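Local coordinates for putative uncharacterized protein (Ustilago maydis, PDB 4GNX) that probably serves as the small OB-fold subunit of replication protein A, the heterotrimer that binds single-stranded DNA, at residues P6-S10 / S11-Q15; I47-T50 / P51-V55. All blocks are in the same frame, centred on the assembly; numbering follows the deposited sequence.

Interaction 1 of 2, residues P6-S10 / S11-Q15; sequences PLINS and SMLGQ
Met12 folds back over Ile8, and Ser10 forms the bend that brings the two together. The methionine CB lies 3.9 Å from the CB of Ile8, while its terminal methyl CE reaches the branch methyl CG2 of Ile8 at 3.7 Å. The bend at the thioether, with chi3 at 65°, curls CE back toward the isoleucine, and the two side chains meet at a slant. An unbranched, flexible residue suits this place, since its tip can follow the outline of a rigid beta-branched neighbour. Ile8 serves a second partner with its other branch: CG1 is set between the backbone N and the carbonyl carbon, and CD1 at its end touches CD2 of Leu13 at 3.7 Å, the two chains meeting at roughly a right angle. One beta-branched residue thus meets two successive residues of the following turn.

Ser10 contributes mainly through its backbone. With Ser11 it occupies the middle of a type I turn closed by Met12 N, which donates to Asn9 O over 3.2 Å at an N-H...O angle of 151°. That donor stands well above the carbonyl plane, not on a lone pair. Ser10 O then receives a weak bond from Leu13 N at 3.4 Å, and the leucine side chain packs beside the same carbonyl. The serine is small enough for the tight bend, and its OG hydrogen-bonds OD1 of Asp41, a partner beyond the two segments.

In the fold, this is where the short strand 7-8 gives way to a turn of 3-10 character. Ile8 pairs by backbone with Arg22 and packs on Val21, both of strand 20-31, which runs parallel to 7-8. Met12 rests against Val100 of helix 93-104, and Ser10 against Thr39 of strand 34-39.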
loop_
_atom_site.group_PDB
_atom_site.type_symbol
_atom_site.label_atom_id
_atom_site.label_comp_id
_atom_site.label_asym_id
_atom_site.label_seq_id
_atom_site.Cartn_x
_atom_site.Cartn_y
_atom_site.Cartn_z
ATOM N N PRO A 6 24.022 -3.314 -10.108
ATOM C CA PRO A 6 23.171 -2.148 -9.840
ATOM C C PRO A 6 22.127 -1.847 -10.920
ATOM O O PRO A 6 22.428 -1.926 -12.120
ATOM C CB PRO A 6 24.182 -0.978 -9.747
ATOM C CG PRO A 6 25.484 -1.529 -10.202
ATOM C CD PRO A 6 25.439 -2.990 -9.877
ATOM N N LEU A 7 20.919 -1.490 -10.480
ATOM C CA LEU A 7 19.869 -0.957 -11.361
ATOM C C LEU A 7 20.095 0.510 -11.416
ATOM O O LEU A 7 19.964 1.188 -10.396
ATOM C CB LEU A 7 18.486 -1.194 -10.760
ATOM C CG LEU A 7 17.282 -1.083 -11.678
ATOM C CD1 LEU A 7 17.332 -2.117 -12.802
ATOM C CD2 LEU A 7 16.012 -1.221 -10.858
ATOM N N ILE A 8 20.439 1.031 -12.582
ATOM C CA ILE A 8 20.828 2.428 -12.627
ATOM C C ILE A 8 20.063 3.230 -13.681
ATOM O O ILE A 8 19.373 2.662 -14.530
ATOM C CB ILE A 8 22.376 2.585 -12.750
ATOM C CG1 ILE A 8 22.848 2.262 -14.162
ATOM C CG2 ILE A 8 23.097 1.732 -11.707
ATOM C CD1 ILE A 8 24.008 3.114 -14.596
ATOM N N ASN A 9 20.147 4.550 -13.571
ATOM C CA ASN A 9 19.673 5.430 -14.602
ATOM C C ASN A 9 20.888 6.066 -15.278
ATOM O O ASN A 9 22.028 5.723 -14.945
ATOM C CB ASN A 9 18.676 6.452 -14.036
ATOM C CG ASN A 9 19.240 7.294 -12.884
ATOM O OD1 ASN A 9 18.509 7.612 -11.948
ATOM N ND2 ASN A 9 20.509 7.701 -12.972
ATOM N N SER A 10 20.658 6.974 -16.224
ATOM C CA SER A 10 21.741 7.484 -17.054
ATOM C C SER A 10 22.755 8.334 -16.261
ATOM O O SER A 10 23.936 8.432 -16.627
ATOM C CB SER A 10 21.176 8.267 -18.241
ATOM O OG SER A 10 20.319 9.326 -17.834
ATOM N N SER A 11 22.304 8.926 -15.161
ATOM C CA SER A 11 23.144 9.840 -14.427
ATOM C C SER A 11 24.127 9.090 -13.547
ATOM O O SER A 11 25.103 9.653 -13.091
ATOM C CB SER A 11 22.301 10.791 -13.599
ATOM O OG SER A 11 22.232 10.309 -12.282
ATOM N N MET A 12 23.877 7.817 -13.322
ATOM C CA MET A 12 24.764 7.005 -12.512
ATOM C C MET A 12 25.872 6.338 -13.321
ATOM O O MET A 12 26.762 5.714 -12.763
ATOM C CB MET A 12 23.966 5.964 -11.742
ATOM C CG MET A 12 23.043 6.597 -10.716
ATOM S SD MET A 12 21.798 5.512 -9.984
ATOM C CE MET A 12 22.800 4.336 -9.069
ATOM N N LEU A 13 25.840 6.481 -14.637
ATOM C CA LEU A 13 26.862 5.849 -15.469
ATOM C C LEU A 13 28.278 6.141 -15.000
ATOM O O LEU A 13 29.050 5.214 -14.818
ATOM C CB LEU A 13 26.713 6.245 -16.935
ATOM C CG LEU A 13 25.416 5.760 -17.578
ATOM C CD1 LEU A 13 25.246 6.471 -18.896
ATOM C CD2 LEU A 13 25.386 4.258 -17.786
ATOM N N GLY A 14 28.602 7.415 -14.779
ATOM C CA GLY A 14 29.919 7.815 -14.290
ATOM C C GLY A 14 30.452 6.988 -13.131
ATOM O O GLY A 14 31.654 6.733 -13.051
ATOM N N GLN A 15 29.562 6.545 -12.247
ATOM C CA GLN A 15 29.962 5.777 -11.061
ATOM C C GLN A 15 30.302 4.310 -11.339
ATOM O O GLN A 15 30.700 3.573 -10.426
ATOM C CB GLN A 15 28.871 5.821 -9.990
ATOM C CG GLN A 15 28.351 7.207 -9.650
ATOM C CD GLN A 15 26.997 7.160 -8.948
ATOM O OE1 GLN A 15 26.783 6.368 -8.025
ATOM N NE2 GLN A 15 26.072 8.016 -9.385
#

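Interaction 2 of 2, residues I47-T50 / P51-V55; sequences IAMT and PDSDV
Met49 reaches across the bend at Thr50 and Pro51 to lay its CG against the CB of Ser53, 3.6 Å away. Two successive bends make the methionine compact: chi2 is 54° and chi3 turns in the same sense. The folded chain presents its sulfur to Val55, where SD lies 4.2 Å from the methyl CG2. A long, pliable side chain is well suited to bridging a loop in this way, and the valine offers it a compact apolar surface. Both residues also pack on Leu35 of strand 34-39, and Met49 extends to Ala76 and Ile79 of strand 73-81, so the inner side of the loop joins the apolar surface of the sheet.

Thr50 works on the more polar side. Its methyl CG2 is anti to the backbone N, beside the carbonyl carbon, which turns it toward the residues that follow. There it runs alongside Asp52, whose OD1 comes to 3.1 Å from CG2, the two side chains pointing the same way. Pro51 fits the corner because its ring fixes phi, and its CD, bonded to the ring nitrogen, disfavours a helical backbone at Thr50, whose psi is indeed extended.

Ser53 holds its OG anti to its carbonyl carbon (chi1 -62°), beside its own backbone N. From there the hydroxyl donates to Asp52 O over 2.6 Å, at a C=O...O angle of only 97° and from above the carbonyl plane, a poorly directed bond. The same OG lies 3.3 Å from Thr50 O.

No hydrogen bond joins 47-50 to 51-55. Van der Waals contacts and the proline-stiffened bend shape the contact, while the serine bond only braces 51-55 internally. Asp52 is exposed, a place that suits its charge.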
loop_
_atom_site.group_PDB
_atom_site.type_symbol
_atom_site.label_atom_id
_atom_site.label_comp_id
_atom_site.label_asym_id
_atom_site.label_seq_id
_atom_site.Cartn_x
_atom_site.Cartn_y
_atom_site.Cartn_z
ATOM N N ILE A 47 23.450 2.343 -26.605
ATOM C CA ILE A 47 23.804 0.945 -26.304
ATOM C C ILE A 47 24.292 0.197 -27.550
ATOM O O ILE A 47 23.645 0.219 -28.592
ATOM C CB ILE A 47 22.623 0.159 -25.696
ATOM C CG1 ILE A 47 21.796 1.039 -24.746
ATOM C CG2 ILE A 47 23.125 -1.118 -25.022
ATOM C CD1 ILE A 47 21.766 0.565 -23.308
ATOM N N ALA A 48 25.442 -0.453 -27.433
ATOM C CA ALA A 48 26.000 -1.240 -28.517
ATOM C C ALA A 48 25.460 -2.641 -28.358
ATOM O O ALA A 48 25.699 -3.309 -27.347
ATOM C CB ALA A 48 27.522 -1.227 -28.487
ATOM N N MET A 49 24.721 -3.073 -29.367
ATOM C CA MET A 49 23.943 -4.288 -29.308
ATOM C C MET A 49 24.669 -5.499 -29.909
ATOM O O MET A 49 25.422 -5.374 -30.883
ATOM C CB MET A 49 22.617 -4.030 -30.028
ATOM C CG MET A 49 21.396 -4.713 -29.428
ATOM S SD MET A 49 21.093 -4.418 -27.670
ATOM C CE MET A 49 21.322 -2.640 -27.615
ATOM N N THR A 50 24.438 -6.662 -29.297
ATOM C CA THR A 50 24.829 -7.970 -29.832
ATOM C C THR A 50 24.230 -8.190 -31.233
ATOM O O THR A 50 23.116 -7.742 -31.513
ATOM C CB THR A 50 24.387 -9.094 -28.851
ATOM O OG1 THR A 50 25.263 -9.102 -27.730
ATOM C CG2 THR A 50 24.445 -10.477 -29.461
ATOM N N PRO A 51 24.979 -8.861 -32.124
ATOM C CA PRO A 51 24.490 -9.250 -33.446
ATOM C C PRO A 51 23.056 -9.799 -33.471
ATOM O O PRO A 51 22.232 -9.350 -34.270
ATOM C CB PRO A 51 25.485 -10.326 -33.874
ATOM C CG PRO A 51 26.752 -9.926 -33.202
ATOM C CD PRO A 51 26.425 -9.094 -31.999
ATOM N N ASP A 52 22.760 -10.764 -32.613
ATOM C CA ASP A 52 21.387 -11.252 -32.513
ATOM C C ASP A 52 20.596 -10.484 -31.455
ATOM O O ASP A 52 20.765 -10.701 -30.245
ATOM C CB ASP A 52 21.324 -12.769 -32.282
ATOM C CG ASP A 52 22.415 -13.277 -31.352
ATOM O OD1 ASP A 52 22.494 -12.835 -30.181
ATOM O OD2 ASP A 52 23.184 -14.148 -31.808
ATOM N N SER A 53 19.758 -9.563 -31.929
ATOM C CA SER A 53 18.829 -8.822 -31.076
ATOM C C SER A 53 17.694 -8.261 -31.931
ATOM O O SER A 53 17.948 -7.575 -32.920
ATOM C CB SER A 53 19.554 -7.709 -30.326
ATOM O OG SER A 53 20.550 -8.251 -29.471
ATOM N N ASP A 54 16.451 -8.589 -31.568
ATOM C CA ASP A 54 15.266 -8.088 -32.291
ATOM C C ASP A 54 14.575 -6.959 -31.519
ATOM O O ASP A 54 13.345 -6.794 -31.578
ATOM C CB ASP A 54 14.283 -9.222 -32.663
ATOM C CG ASP A 54 13.680 -9.938 -31.441
ATOM O OD1 ASP A 54 13.048 -11.005 -31.646
ATOM O OD2 ASP A 54 13.821 -9.451 -30.292
ATOM N N VAL A 55 15.397 -6.197 -30.796
ATOM C CA VAL A 55 14.985 -5.016 -30.039
ATOM C C VAL A 55 14.053 -4.098 -30.842
ATOM O O VAL A 55 13.090 -3.559 -30.304
ATOM C CB VAL A 55 16.226 -4.230 -29.534
ATOM C CG1 VAL A 55 15.841 -2.868 -28.985
ATOM C CG2 VAL A 55 16.981 -5.018 -28.473
#

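Both contacts are turns that follow a strand of the same OB-fold sheet, but they lie on opposite sides of the chain's centre, about 20 Å apart between centres, and do not touch. Interaction 1 is partly buried and follows the parallel strand 7-8; interaction 2 is a surface loop leaving strand 44-48. Strand 34-39 is met by both, through different residues. The chemistry follows the setting: in 6-15 repeated backbone bonds shape the turn while branched and sulfur-bearing side chains fill its inner side, whereas 47-55 lacks such bonds across it and combines a methionine packed toward the sheet with a serine beside it and an exposed aspartate.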